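PDB 5EJY: myosin-I heavy chain from Dictyostelium discoideum, which is a class VII unconventional myosin, an actin-based ATPase motor involved in early phagocytosis and adhesion, represented here by its first MyTH4-FERM tail unit. Local coordinates for residues Y69-P74 with R124-L128; P81-Y85 with L192-K196; V88-T93 with V186-L192; I217-C223 with A259-C265; V267-V271 with V283-F287. Residues are numbered along the deposited sequence.

Contact 1 (Y69-P74 with R124-L128); sequences YMNSNP and RVWEL
R124 (chi1 m, chi2 m, chi3 t), on the helix that runs through 124-128, reaches back to the chain where helix 53-70 gives way to a loop. R124 NH1 donates to S72 O at 2.6 Å, nearly straight, and to Y69 O at 3.0 Å; NH2 adds a weak bond to S72 O at 3.2 Å. S72 OG (chi1 p) donates to Y69 O as well, at 3.0 Å, so that carbonyl, near the helix end, takes two side-chain bonds beside a weak one from S72 N (3.3 Å). The second polar link is Y69 OH to E127 OE1, 2.7 Å. E127 (chi1 m, chi2 t), one turn from R124, forms with it only a long ion pair, R124 NE to E127 OE1 at 3.7 Å. Helical geometry holds for Y69 and M70 and throughout 124-128; S72 and N73 are extended. M70 and R124 are the nearest pair, CA to CA 5.1 Å. The Y69 ring (chi1 t) takes L128 CD2 over one face, 3.9 Å from its centroid, a CH-pi contact, while M70 SD meets V125 CG2 at 3.4 Å. The end of helix 53-70 and the loop after it pack on helix 119-133 in the MyTH4 helical bundle: helix 81-97 adds F84 and V88 beside Y69, helix 102-112 adjoins M70, V125 and L128, and W126 turns to helix 161-180.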
# COMPACT_ATOMS: atom_id res chain seq x y z
N TYR A 69 19.76 -14.29 17.08
CA TYR A 69 20.04 -13.28 16.06
C TYR A 69 21.36 -12.58 16.35
O TYR A 69 22.15 -12.32 15.44
CB TYR A 69 18.91 -12.24 15.96
CG TYR A 69 19.17 -11.18 14.92
CD1 TYR A 69 19.74 -9.96 15.26
CD2 TYR A 69 18.84 -11.39 13.59
CE1 TYR A 69 19.99 -8.98 14.30
CE2 TYR A 69 19.08 -10.42 12.62
CZ TYR A 69 19.65 -9.22 12.98
OH TYR A 69 19.89 -8.27 12.02
N MET A 70 21.59 -12.27 17.62
CA MET A 70 22.82 -11.60 18.03
C MET A 70 24.06 -12.42 17.68
O MET A 70 25.08 -11.86 17.29
CB MET A 70 22.80 -11.34 19.53
CG MET A 70 21.83 -10.27 19.95
SD MET A 70 21.77 -10.08 21.72
CE MET A 70 23.50 -9.76 22.09
N ASN A 71 23.94 -13.73 17.80
CA ASN A 71 25.06 -14.65 17.63
C ASN A 71 25.21 -15.19 16.22
O ASN A 71 26.14 -15.95 15.95
CB ASN A 71 24.91 -15.82 18.61
CG ASN A 71 25.10 -15.41 20.05
OD1 ASN A 71 25.81 -14.44 20.33
ND2 ASN A 71 24.48 -16.14 20.97
N SER A 72 24.30 -14.82 15.32
CA SER A 72 24.27 -15.46 14.01
C SER A 72 25.33 -14.92 13.06
O SER A 72 25.74 -13.76 13.15
CB SER A 72 22.87 -15.38 13.38
OG SER A 72 22.53 -14.04 13.05
N ASN A 73 25.79 -15.78 12.16
CA ASN A 73 26.83 -15.43 11.21
C ASN A 73 26.33 -14.49 10.11
O ASN A 73 25.32 -14.77 9.47
CB ASN A 73 27.43 -16.71 10.59
CG ASN A 73 28.39 -16.41 9.45
OD1 ASN A 73 29.11 -15.41 9.47
ND2 ASN A 73 28.42 -17.29 8.45
N PRO A 74 27.05 -13.38 9.91
CA PRO A 74 26.73 -12.40 8.86
C PRO A 74 26.57 -13.03 7.48
O PRO A 74 25.97 -12.43 6.59
CB PRO A 74 27.95 -11.48 8.87
CG PRO A 74 28.47 -11.57 10.27
CD PRO A 74 28.21 -12.98 10.71
N ARG A 124 24.18 -5.92 16.45
CA ARG A 124 23.04 -6.80 16.22
C ARG A 124 21.83 -6.44 17.08
O ARG A 124 20.69 -6.47 16.60
CB ARG A 124 23.42 -8.26 16.48
CG ARG A 124 24.27 -8.86 15.38
CD ARG A 124 23.47 -8.94 14.09
NE ARG A 124 24.28 -9.38 12.97
CZ ARG A 124 24.74 -10.62 12.83
NH1 ARG A 124 24.47 -11.54 13.75
NH2 ARG A 124 25.48 -10.94 11.77
N VAL A 125 22.06 -6.11 18.35
CA VAL A 125 20.95 -5.74 19.22
C VAL A 125 20.31 -4.45 18.71
O VAL A 125 19.10 -4.32 18.73
CB VAL A 125 21.36 -5.53 20.70
CG1 VAL A 125 20.11 -5.20 21.53
CG2 VAL A 125 22.03 -6.77 21.25
N TRP A 126 21.12 -3.51 18.25
CA TRP A 126 20.57 -2.24 17.76
C TRP A 126 19.80 -2.39 16.43
O TRP A 126 18.84 -1.66 16.18
CB TRP A 126 21.64 -1.14 17.71
CG TRP A 126 21.81 -0.50 19.06
CD1 TRP A 126 22.77 -0.78 20.01
CD2 TRP A 126 20.96 0.50 19.64
NE1 TRP A 126 22.57 -0.00 21.12
CE2 TRP A 126 21.47 0.79 20.92
CE3 TRP A 126 19.82 1.18 19.19
CZ2 TRP A 126 20.88 1.74 21.76
CZ3 TRP A 126 19.23 2.11 20.02
CH2 TRP A 126 19.76 2.39 21.29
N GLU A 127 20.21 -3.36 15.62
CA GLU A 127 19.41 -3.76 14.46
C GLU A 127 18.03 -4.29 14.89
O GLU A 127 17.02 -3.95 14.28
CB GLU A 127 20.13 -4.82 13.64
CG GLU A 127 21.35 -4.28 12.86
CD GLU A 127 22.21 -5.39 12.26
OE1 GLU A 127 21.89 -6.57 12.49
OE2 GLU A 127 23.20 -5.07 11.57
N LEU A 128 18.01 -5.14 15.92
CA LEU A 128 16.77 -5.63 16.51
C LEU A 128 15.91 -4.50 17.05
O LEU A 128 14.69 -4.50 16.86
CB LEU A 128 17.05 -6.61 17.65
CG LEU A 128 17.64 -7.95 17.24
CD1 LEU A 128 17.96 -8.81 18.47
CD2 LEU A 128 16.67 -8.69 16.30

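Contact 2 (P81-Y85 with L192-K196); sequences PADFY and LESIK
Two helical segments of the MyTH4 domain, the start of helix 81-97 and the end of helix 189-196, cross at 63° with axes 12.3 Å apart, wide enough for an aromatic ring. CA atoms come nearest at Y85 and L192 (8.0 Å) and at P81 and E193 (8.6 Å). The aromatic contacts centre on Y85, chi1 m, which lays one ring face on L192 CB, 4.0 Å from the ring centroid, a CH-pi contact. Van der Waals contacts complete the interface: Y85 OH lies 3.6 Å from E193 CA and 3.4 Å from K196 CD, F84 (chi1 t) presents its ring edge to K196 CD with CE2 at 4.1 Å, and P81 CB sits 3.9 Å from E193 OE2. No hydrogen bond joins the segments. K196, chi1 t, instead carries its NZ past the two rings to a salt bridge with E127. The chemistry is mostly van der Waals, one tyrosine face on L192 and otherwise edge, hydroxyl and proline contacts, with the lysine's charge paired on helix 119-133.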
# COMPACT_ATOMS: atom_id res chain seq x y z
N PRO A 81 18.51 -15.32 3.49
CA PRO A 81 17.83 -14.23 4.20
C PRO A 81 16.62 -14.70 5.00
O PRO A 81 16.35 -14.17 6.08
CB PRO A 81 17.41 -13.29 3.07
CG PRO A 81 18.43 -13.51 2.01
CD PRO A 81 18.76 -14.98 2.08
N ALA A 82 15.89 -15.68 4.47
CA ALA A 82 14.72 -16.19 5.15
C ALA A 82 15.10 -16.82 6.49
O ALA A 82 14.42 -16.61 7.50
CB ALA A 82 13.99 -17.19 4.28
N ASP A 83 16.18 -17.58 6.50
CA ASP A 83 16.67 -18.20 7.72
C ASP A 83 17.24 -17.14 8.67
O ASP A 83 16.94 -17.14 9.87
CB ASP A 83 17.74 -19.24 7.38
CG ASP A 83 18.25 -19.97 8.61
OD1 ASP A 83 17.44 -20.26 9.51
OD2 ASP A 83 19.47 -20.25 8.67
N PHE A 84 18.04 -16.24 8.13
CA PHE A 84 18.65 -15.17 8.91
C PHE A 84 17.63 -14.34 9.69
O PHE A 84 17.88 -13.92 10.82
CB PHE A 84 19.46 -14.26 8.00
CG PHE A 84 20.17 -13.15 8.72
CD1 PHE A 84 21.30 -13.41 9.46
CD2 PHE A 84 19.70 -11.85 8.64
CE1 PHE A 84 21.96 -12.39 10.13
CE2 PHE A 84 20.35 -10.82 9.31
CZ PHE A 84 21.49 -11.09 10.05
N TYR A 85 16.49 -14.08 9.07
CA TYR A 85 15.47 -13.22 9.68
C TYR A 85 14.40 -13.97 10.45
O TYR A 85 13.57 -13.35 11.11
CB TYR A 85 14.85 -12.30 8.63
CG TYR A 85 15.79 -11.22 8.20
CD1 TYR A 85 16.15 -10.20 9.07
CD2 TYR A 85 16.36 -11.22 6.93
CE1 TYR A 85 17.04 -9.21 8.70
CE2 TYR A 85 17.24 -10.24 6.54
CZ TYR A 85 17.58 -9.23 7.43
OH TYR A 85 18.44 -8.25 7.04
N LEU A 192 13.13 -5.58 6.01
CA LEU A 192 14.10 -5.81 7.08
C LEU A 192 15.53 -5.57 6.61
O LEU A 192 16.36 -5.03 7.35
CB LEU A 192 13.97 -7.23 7.66
CG LEU A 192 12.70 -7.51 8.46
CD1 LEU A 192 12.56 -8.99 8.73
CD2 LEU A 192 12.71 -6.72 9.77
N GLU A 193 15.82 -5.97 5.38
CA GLU A 193 17.14 -5.72 4.80
C GLU A 193 17.47 -4.23 4.76
O GLU A 193 18.56 -3.82 5.15
CB GLU A 193 17.26 -6.36 3.41
CG GLU A 193 17.30 -7.88 3.49
CD GLU A 193 17.26 -8.56 2.13
OE1 GLU A 193 16.56 -8.06 1.22
OE2 GLU A 193 17.92 -9.62 1.98
N SER A 194 16.52 -3.42 4.31
CA SER A 194 16.67 -1.96 4.32
C SER A 194 16.81 -1.39 5.73
O SER A 194 17.69 -0.56 6.00
CB SER A 194 15.48 -1.30 3.62
OG SER A 194 15.47 -1.61 2.24
N ILE A 195 15.94 -1.81 6.64
CA ILE A 195 15.99 -1.33 8.02
C ILE A 195 17.35 -1.64 8.62
O ILE A 195 17.98 -0.78 9.23
CB ILE A 195 14.90 -1.98 8.89
CG1 ILE A 195 13.51 -1.54 8.41
CG2 ILE A 195 15.10 -1.61 10.36
CD1 ILE A 195 12.37 -2.35 9.02
N LYS A 196 17.80 -2.89 8.46
CA LYS A 196 19.07 -3.33 9.02
C LYS A 196 20.18 -2.37 8.61
O LYS A 196 20.97 -1.94 9.45
CB LYS A 196 19.41 -4.76 8.56
CG LYS A 196 20.80 -5.26 8.99
CD LYS A 196 20.94 -6.78 8.82
CE LYS A 196 22.36 -7.20 8.45
NZ LYS A 196 23.43 -6.39 9.10

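Contact 3 (V88-T93 with V186-L192); sequences VKFILT and VPSVTEL
V186 opens 186-192, extended, and lies against one turn of helix 81-97, its CA 6.1 Å from that of T93. V186 CG1 touches L92 CB at 3.9 Å and K89 CD at 3.7 Å, and V186 CG2 approaches T93 CA at 3.6 Å. P187, also extended, packs its CD on L92 CD1 at 4.0 Å; its carbonyl O has K89 CE 3.0 Å away. S188 is the N-cap of helix 189-196: its OG (chi1 p) accepts a weak bond from E191 N at 3.4 Å. V189 begins the helix, with CG2 4.1 Å from K89 NZ. One turn on, L192 (chi1 m, chi2 t) points back at helix 81-97, putting CD1 3.8 Å from K89 CE and CD2 4.1 Å from V88 CG1 and 4.3 Å from L92 CD1. On that helix V88, K89 and L92 supply the facing surface, with T93 at its margin; K89 bends through chi1 m and chi2 m to lie along the loop, while T93 OG1 bonds to K89 O at 2.5 Å. The contact packs the final short helix of the MyTH4 region, and the loop before it, on helix 81-97. Apolar in substance, it contains no hydrogen bond between its segments; K89 contributes its aliphatic chain here and sends its ammonium group to a salt bridge with E272 of the FERM part, linking the two domains.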
# COMPACT_ATOMS: atom_id res chain seq x y z
N VAL A 88 13.85 -12.98 13.94
CA VAL A 88 13.26 -11.64 13.94
C VAL A 88 11.75 -11.69 13.68
O VAL A 88 10.96 -11.06 14.39
CB VAL A 88 13.95 -10.71 12.92
CG1 VAL A 88 13.27 -9.36 12.86
CG2 VAL A 88 15.42 -10.55 13.26
N LYS A 89 11.34 -12.47 12.68
CA LYS A 89 9.93 -12.65 12.36
C LYS A 89 9.16 -13.19 13.55
O LYS A 89 8.03 -12.77 13.83
CB LYS A 89 9.79 -13.60 11.17
CG LYS A 89 10.29 -13.06 9.85
CD LYS A 89 9.43 -11.91 9.36
CE LYS A 89 9.81 -11.47 7.95
NZ LYS A 89 9.27 -12.34 6.88
N PHE A 90 9.76 -14.13 14.27
CA PHE A 90 9.10 -14.69 15.43
C PHE A 90 8.81 -13.60 16.47
O PHE A 90 7.68 -13.44 16.94
CB PHE A 90 9.97 -15.80 16.04
CG PHE A 90 9.36 -16.44 17.25
CD1 PHE A 90 8.54 -17.55 17.13
CD2 PHE A 90 9.61 -15.93 18.52
CE1 PHE A 90 7.98 -18.14 18.25
CE2 PHE A 90 9.05 -16.51 19.64
CZ PHE A 90 8.24 -17.62 19.51
N ILE A 91 9.86 -12.87 16.83
CA ILE A 91 9.75 -11.77 17.78
C ILE A 91 8.69 -10.74 17.40
O ILE A 91 7.83 -10.40 18.22
CB ILE A 91 11.11 -11.05 17.94
CG1 ILE A 91 12.15 -12.02 18.49
CG2 ILE A 91 10.97 -9.84 18.86
CD1 ILE A 91 13.53 -11.47 18.53
N LEU A 92 8.76 -10.25 16.17
CA LEU A 92 7.87 -9.18 15.72
C LEU A 92 6.43 -9.66 15.56
O LEU A 92 5.49 -8.89 15.77
CB LEU A 92 8.37 -8.59 14.40
CG LEU A 92 9.76 -7.97 14.43
CD1 LEU A 92 10.08 -7.37 13.05
CD2 LEU A 92 9.83 -6.92 15.53
N THR A 93 6.25 -10.91 15.17
CA THR A 93 4.90 -11.45 15.02
C THR A 93 4.23 -11.53 16.38
O THR A 93 3.06 -11.13 16.54
CB THR A 93 4.90 -12.85 14.36
OG1 THR A 93 5.59 -12.78 13.09
CG2 THR A 93 3.48 -13.33 14.10
N VAL A 186 3.89 -7.59 9.91
CA VAL A 186 5.31 -7.72 10.19
C VAL A 186 6.11 -7.45 8.91
O VAL A 186 5.75 -7.93 7.83
CB VAL A 186 5.61 -9.14 10.71
CG1 VAL A 186 7.12 -9.40 10.76
CG2 VAL A 186 4.96 -9.35 12.09
N PRO A 187 7.20 -6.68 9.02
CA PRO A 187 8.06 -6.41 7.86
C PRO A 187 8.45 -7.65 7.05
O PRO A 187 8.79 -8.70 7.62
CB PRO A 187 9.32 -5.81 8.50
CG PRO A 187 8.79 -5.09 9.67
CD PRO A 187 7.62 -5.89 10.20
N SER A 188 8.38 -7.54 5.73
CA SER A 188 8.90 -8.56 4.82
C SER A 188 10.42 -8.60 4.91
O SER A 188 11.04 -7.68 5.44
CB SER A 188 8.51 -8.24 3.38
OG SER A 188 9.06 -7.00 2.99
N VAL A 189 11.03 -9.63 4.34
CA VAL A 189 12.49 -9.69 4.28
C VAL A 189 13.10 -8.48 3.56
O VAL A 189 14.14 -7.97 3.96
CB VAL A 189 12.98 -10.98 3.61
CG1 VAL A 189 14.50 -10.91 3.38
CG2 VAL A 189 12.62 -12.18 4.46
N THR A 190 12.46 -8.02 2.49
CA THR A 190 13.01 -6.89 1.76
C THR A 190 13.06 -5.63 2.63
O THR A 190 14.03 -4.87 2.59
CB THR A 190 12.20 -6.59 0.49
OG1 THR A 190 12.11 -7.77 -0.30
CG2 THR A 190 12.89 -5.50 -0.32
N GLU A 191 12.01 -5.42 3.41
CA GLU A 191 11.98 -4.27 4.31
C GLU A 191 13.03 -4.40 5.42
O GLU A 191 13.72 -3.43 5.75
CB GLU A 191 10.57 -4.09 4.88
CG GLU A 191 10.44 -2.90 5.84
CD GLU A 191 9.07 -2.82 6.50
OE1 GLU A 191 8.14 -3.58 6.09
OE2 GLU A 191 8.90 -2.01 7.43
N LEU A 192 13.13 -5.58 6.01
CA LEU A 192 14.10 -5.81 7.08
C LEU A 192 15.53 -5.57 6.61
O LEU A 192 16.36 -5.03 7.35
CB LEU A 192 13.97 -7.23 7.66
CG LEU A 192 12.70 -7.51 8.46
CD1 LEU A 192 12.56 -8.99 8.73
CD2 LEU A 192 12.71 -6.72 9.77

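Contact 4 (I217-C223 with A259-C265)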
# COMPACT_ATOMS: atom_id res chain seq x y z
N ILE A 217 10.97 4.88 0.19
CA ILE A 217 10.04 5.05 1.31
C ILE A 217 10.59 4.47 2.61
O ILE A 217 11.65 3.83 2.63
CB ILE A 217 8.65 4.38 1.01
CG1 ILE A 217 8.77 2.86 0.93
CG2 ILE A 217 8.07 4.91 -0.31
CD1 ILE A 217 7.39 2.15 0.74
N ASP A 218 9.86 4.70 3.70
CA ASP A 218 10.19 4.04 4.95
C ASP A 218 9.04 3.19 5.46
O ASP A 218 7.96 3.13 4.82
CB ASP A 218 10.77 5.01 6.02
CG ASP A 218 9.74 5.97 6.60
OD1 ASP A 218 8.51 5.76 6.47
OD2 ASP A 218 10.17 6.98 7.22
N SER A 219 9.26 2.52 6.59
CA SER A 219 8.25 1.58 7.10
C SER A 219 6.89 2.21 7.36
O SER A 219 5.86 1.54 7.28
CB SER A 219 8.75 0.95 8.41
OG SER A 219 9.99 0.29 8.18
N ALA A 220 6.89 3.51 7.67
CA ALA A 220 5.65 4.21 8.05
C ALA A 220 4.98 4.94 6.88
O ALA A 220 3.94 5.57 7.06
CB ALA A 220 5.93 5.20 9.16
N THR A 221 5.56 4.84 5.69
CA THR A 221 5.06 5.58 4.53
C THR A 221 3.66 5.13 4.12
O THR A 221 3.42 3.94 3.90
CB THR A 221 6.02 5.48 3.33
OG1 THR A 221 7.24 6.15 3.66
CG2 THR A 221 5.40 6.14 2.08
N THR A 222 2.73 6.07 4.02
CA THR A 222 1.35 5.74 3.70
C THR A 222 1.05 5.82 2.22
O THR A 222 1.84 6.36 1.44
CB THR A 222 0.37 6.66 4.43
OG1 THR A 222 0.64 8.01 4.03
CG2 THR A 222 0.54 6.53 5.94
N CYS A 223 -0.10 5.30 1.83
CA CYS A 223 -0.55 5.43 0.45
C CYS A 223 -0.69 6.90 0.06
O CYS A 223 -0.31 7.32 -1.03
CB CYS A 223 -1.87 4.68 0.27
SG CYS A 223 -2.40 4.67 -1.44
N ALA A 259 -6.09 2.00 1.22
CA ALA A 259 -6.57 3.18 1.94
C ALA A 259 -5.47 4.23 2.14
O ALA A 259 -4.29 3.88 2.20
CB ALA A 259 -7.17 2.78 3.28
N PRO A 260 -5.86 5.51 2.26
CA PRO A 260 -4.87 6.59 2.34
C PRO A 260 -3.90 6.41 3.49
O PRO A 260 -2.73 6.73 3.33
CB PRO A 260 -5.73 7.83 2.56
CG PRO A 260 -7.03 7.50 1.89
CD PRO A 260 -7.24 6.03 2.20
N THR A 261 -4.37 5.89 4.63
CA THR A 261 -3.49 5.75 5.80
C THR A 261 -2.81 4.39 5.87
O THR A 261 -2.00 4.14 6.76
CB THR A 261 -4.28 5.97 7.12
OG1 THR A 261 -5.31 4.99 7.21
CG2 THR A 261 -4.91 7.35 7.14
N ASP A 262 -3.14 3.49 4.94
CA ASP A 262 -2.48 2.18 4.92
C ASP A 262 -1.01 2.32 4.50
O ASP A 262 -0.65 3.23 3.74
CB ASP A 262 -3.19 1.24 3.97
CG ASP A 262 -4.41 0.56 4.59
OD1 ASP A 262 -4.81 0.92 5.71
OD2 ASP A 262 -4.96 -0.33 3.94
N LYS A 263 -0.16 1.43 4.99
CA LYS A 263 1.28 1.52 4.76
C LYS A 263 1.69 0.68 3.56
O LYS A 263 1.34 -0.50 3.49
CB LYS A 263 2.05 1.04 5.99
CG LYS A 263 2.15 2.07 7.13
CD LYS A 263 0.80 2.29 7.78
CE LYS A 263 0.85 3.47 8.76
NZ LYS A 263 -0.54 3.68 9.33
N LEU A 264 2.43 1.26 2.63
CA LEU A 264 2.85 0.48 1.47
C LEU A 264 3.72 -0.71 1.86
O LEU A 264 3.65 -1.75 1.21
CB LEU A 264 3.57 1.33 0.41
CG LEU A 264 2.80 2.49 -0.22
CD1 LEU A 264 3.58 3.05 -1.42
CD2 LEU A 264 1.41 2.08 -0.65
N CYS A 265 4.53 -0.58 2.91
CA CYS A 265 5.32 -1.73 3.35
C CYS A 265 4.45 -2.91 3.82
O CYS A 265 4.86 -4.07 3.69
CB CYS A 265 6.33 -1.34 4.43
SG CYS A 265 7.74 -0.41 3.77
O HOH W 1 5.02 1.81 4.35
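Backbone groups carry this contact, in which two turn-containing connections of the ubiquitin-like FERM lobe run side by side. T222 and K263 form a single beta bridge: L264 N donates to T221 O at 3.1 Å and C223 N to D262 O at 2.9 Å, with K263 CA also 3.3 Å from T221 O. A water extends the link, accepting from C265 N at 2.8 Å and lying 2.7 Å from T221 O and 3.3 Å from D218 O. Each connection holds its own type I turn, T221 N to D218 O at 3.1 Å and D262 N to A259 O at 3.0 Å. T221 OG1 accepts from D218 N at 3.0 Å, and K263 NZ donates to T261 O at 3.0 Å and to N180 O. D218 pairs with R176, S219 OG bonds to E191, and T222, N-cap of helix 223-233, accepts from E225 N through OG1. Apolar packing backs these links: I217 CD1 meets L264 CB (3.9 Å) and C265 SG (4.0 Å), and C223 CB lies 4.3 Å from L264 CD2. The pair joins the entries to helices 223-233 and 264-277, with strand 212-217 leading in and MyTH4 helices 161-180 and 189-196 packed alongside.

Contact 5 (V267-V271 with V283-F287); sequences VLSKV and VNFKF
F285 lays its ring flat beneath V271: CG2 stands 3.5 Å from the ring centroid, only 12° off the normal, a close CH-pi contact, and 3.5 Å from F285 CG. The phenylalanine, chi1 t, directs its CB toward the helix, and the far end of its ring reaches one turn back, where CZ meets V267 CG1 at 3.7 Å. V267 CG1 also lies 3.6 Å from F287 CE1, touching both rings where they meet. F287 adopts chi1 m; its CB points sideways, but the ring swings in, bringing CE2 to 3.9 Å from L268 CD2 (chi1 m, chi2 t). At the other end V271 CG1 meets V283 CG1 at 4.1 Å, before the strand begins. Residues 267-271 are regular helix and 285-287 extended; their axes run antiparallel at 171°, 10.3 Å apart, with nearest CA pairs V271 and F285 (7.2 Å) and V267 and F287 (9.1 Å). A helix packed along one face of a mixed sheet, antiparallel to the strand beneath it, is the core of the ubiquitin-like (beta-grasp) first lobe of a FERM domain. Strand 285-291 lies between strands 201-207 and 245-251, whose I205, I247 and F251 adjoin the same side chains. Without any hydrogen bond across it, the contact depends on shape and hydrophobic burial, valine methyls fitted to phenylalanine rings, while K270 turns its charge to E249.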
# COMPACT_ATOMS: atom_id res chain seq x y z
N VAL A 267 1.81 -3.81 2.32
CA VAL A 267 1.46 -4.50 1.07
C VAL A 267 2.60 -5.44 0.68
O VAL A 267 2.35 -6.59 0.32
CB VAL A 267 1.15 -3.50 -0.07
CG1 VAL A 267 0.84 -4.24 -1.38
CG2 VAL A 267 -0.04 -2.62 0.32
N LEU A 268 3.85 -4.98 0.79
CA LEU A 268 5.00 -5.85 0.54
C LEU A 268 4.99 -7.12 1.40
O LEU A 268 5.33 -8.21 0.92
CB LEU A 268 6.31 -5.09 0.76
CG LEU A 268 6.62 -3.89 -0.15
CD1 LEU A 268 7.96 -3.25 0.25
CD2 LEU A 268 6.64 -4.31 -1.63
N SER A 269 4.60 -6.99 2.66
CA SER A 269 4.44 -8.15 3.54
C SER A 269 3.41 -9.13 2.99
O SER A 269 3.62 -10.34 3.02
CB SER A 269 4.02 -7.71 4.94
OG SER A 269 4.97 -6.80 5.48
N LYS A 270 2.30 -8.60 2.50
CA LYS A 270 1.24 -9.46 1.93
C LYS A 270 1.72 -10.21 0.71
O LYS A 270 1.34 -11.38 0.48
CB LYS A 270 0.00 -8.64 1.57
CG LYS A 270 -0.72 -8.04 2.75
CD LYS A 270 -2.21 -7.92 2.48
CE LYS A 270 -2.49 -7.42 1.07
NZ LYS A 270 -3.94 -7.06 0.89
N VAL A 271 2.54 -9.55 -0.10
CA VAL A 271 3.13 -10.14 -1.29
C VAL A 271 4.01 -11.32 -0.91
O VAL A 271 3.91 -12.40 -1.50
CB VAL A 271 3.94 -9.11 -2.10
CG1 VAL A 271 4.73 -9.79 -3.23
CG2 VAL A 271 3.01 -8.05 -2.66
N VAL A 283 3.47 -15.26 -8.68
CA VAL A 283 3.12 -13.98 -8.08
C VAL A 283 3.52 -12.83 -8.99
O VAL A 283 4.69 -12.43 -9.03
CB VAL A 283 3.77 -13.80 -6.70
CG1 VAL A 283 3.44 -12.42 -6.14
CG2 VAL A 283 3.30 -14.88 -5.75
N ASN A 284 2.54 -12.29 -9.70
CA ASN A 284 2.74 -11.15 -10.58
C ASN A 284 2.20 -9.88 -9.92
O ASN A 284 1.11 -9.42 -10.25
CB ASN A 284 2.02 -11.41 -11.90
CG ASN A 284 2.14 -10.26 -12.88
OD1 ASN A 284 3.08 -9.46 -12.81
ND2 ASN A 284 1.18 -10.16 -13.79
N PHE A 285 2.96 -9.33 -8.99
CA PHE A 285 2.49 -8.18 -8.23
C PHE A 285 3.02 -6.87 -8.78
O PHE A 285 4.18 -6.78 -9.14
CB PHE A 285 2.90 -8.29 -6.76
CG PHE A 285 2.75 -7.01 -6.01
CD1 PHE A 285 1.50 -6.59 -5.58
CD2 PHE A 285 3.84 -6.19 -5.77
CE1 PHE A 285 1.35 -5.39 -4.90
CE2 PHE A 285 3.70 -5.00 -5.10
CZ PHE A 285 2.45 -4.60 -4.67
N LYS A 286 2.16 -5.85 -8.80
CA LYS A 286 2.57 -4.48 -9.11
C LYS A 286 1.84 -3.51 -8.20
O LYS A 286 0.68 -3.74 -7.85
CB LYS A 286 2.19 -4.11 -10.55
CG LYS A 286 2.66 -5.06 -11.63
CD LYS A 286 1.99 -4.71 -12.96
CE LYS A 286 2.71 -5.35 -14.13
N PHE A 287 2.50 -2.41 -7.85
CA PHE A 287 1.78 -1.23 -7.41
C PHE A 287 1.41 -0.49 -8.69
O PHE A 287 2.22 -0.44 -9.63
CB PHE A 287 2.66 -0.30 -6.58
CG PHE A 287 2.97 -0.80 -5.19
CD1 PHE A 287 1.99 -0.84 -4.22
CD2 PHE A 287 4.28 -1.14 -4.84
CE1 PHE A 287 2.28 -1.27 -2.93
CE2 PHE A 287 4.57 -1.57 -3.56
CZ PHE A 287 3.56 -1.63 -2.61

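In the fold
From the N terminus, the chain leaves helix 53-70 and contact 1 closes a mostly helical loop, without strands, at helix 119-133. Contacts 2 and 3 open within that loop, on helix 81-97, and close beyond it, on helix 189-196 and its approach, so both cross contact 1; contact 3 nests within contact 2, and they share L192. The E127-K196 salt bridge joins contacts 1 and 2. In the ubiquitin-like FERM lobe, contact 4 closes a loop from the end of strand 212-217 to the start of helix 264-277, and contact 5 a short one from that helix to strand 285-291. Probable hydrogen bonds, E191 to S219 and V186 O to S269, tie contact 3 to contacts 4 and 5.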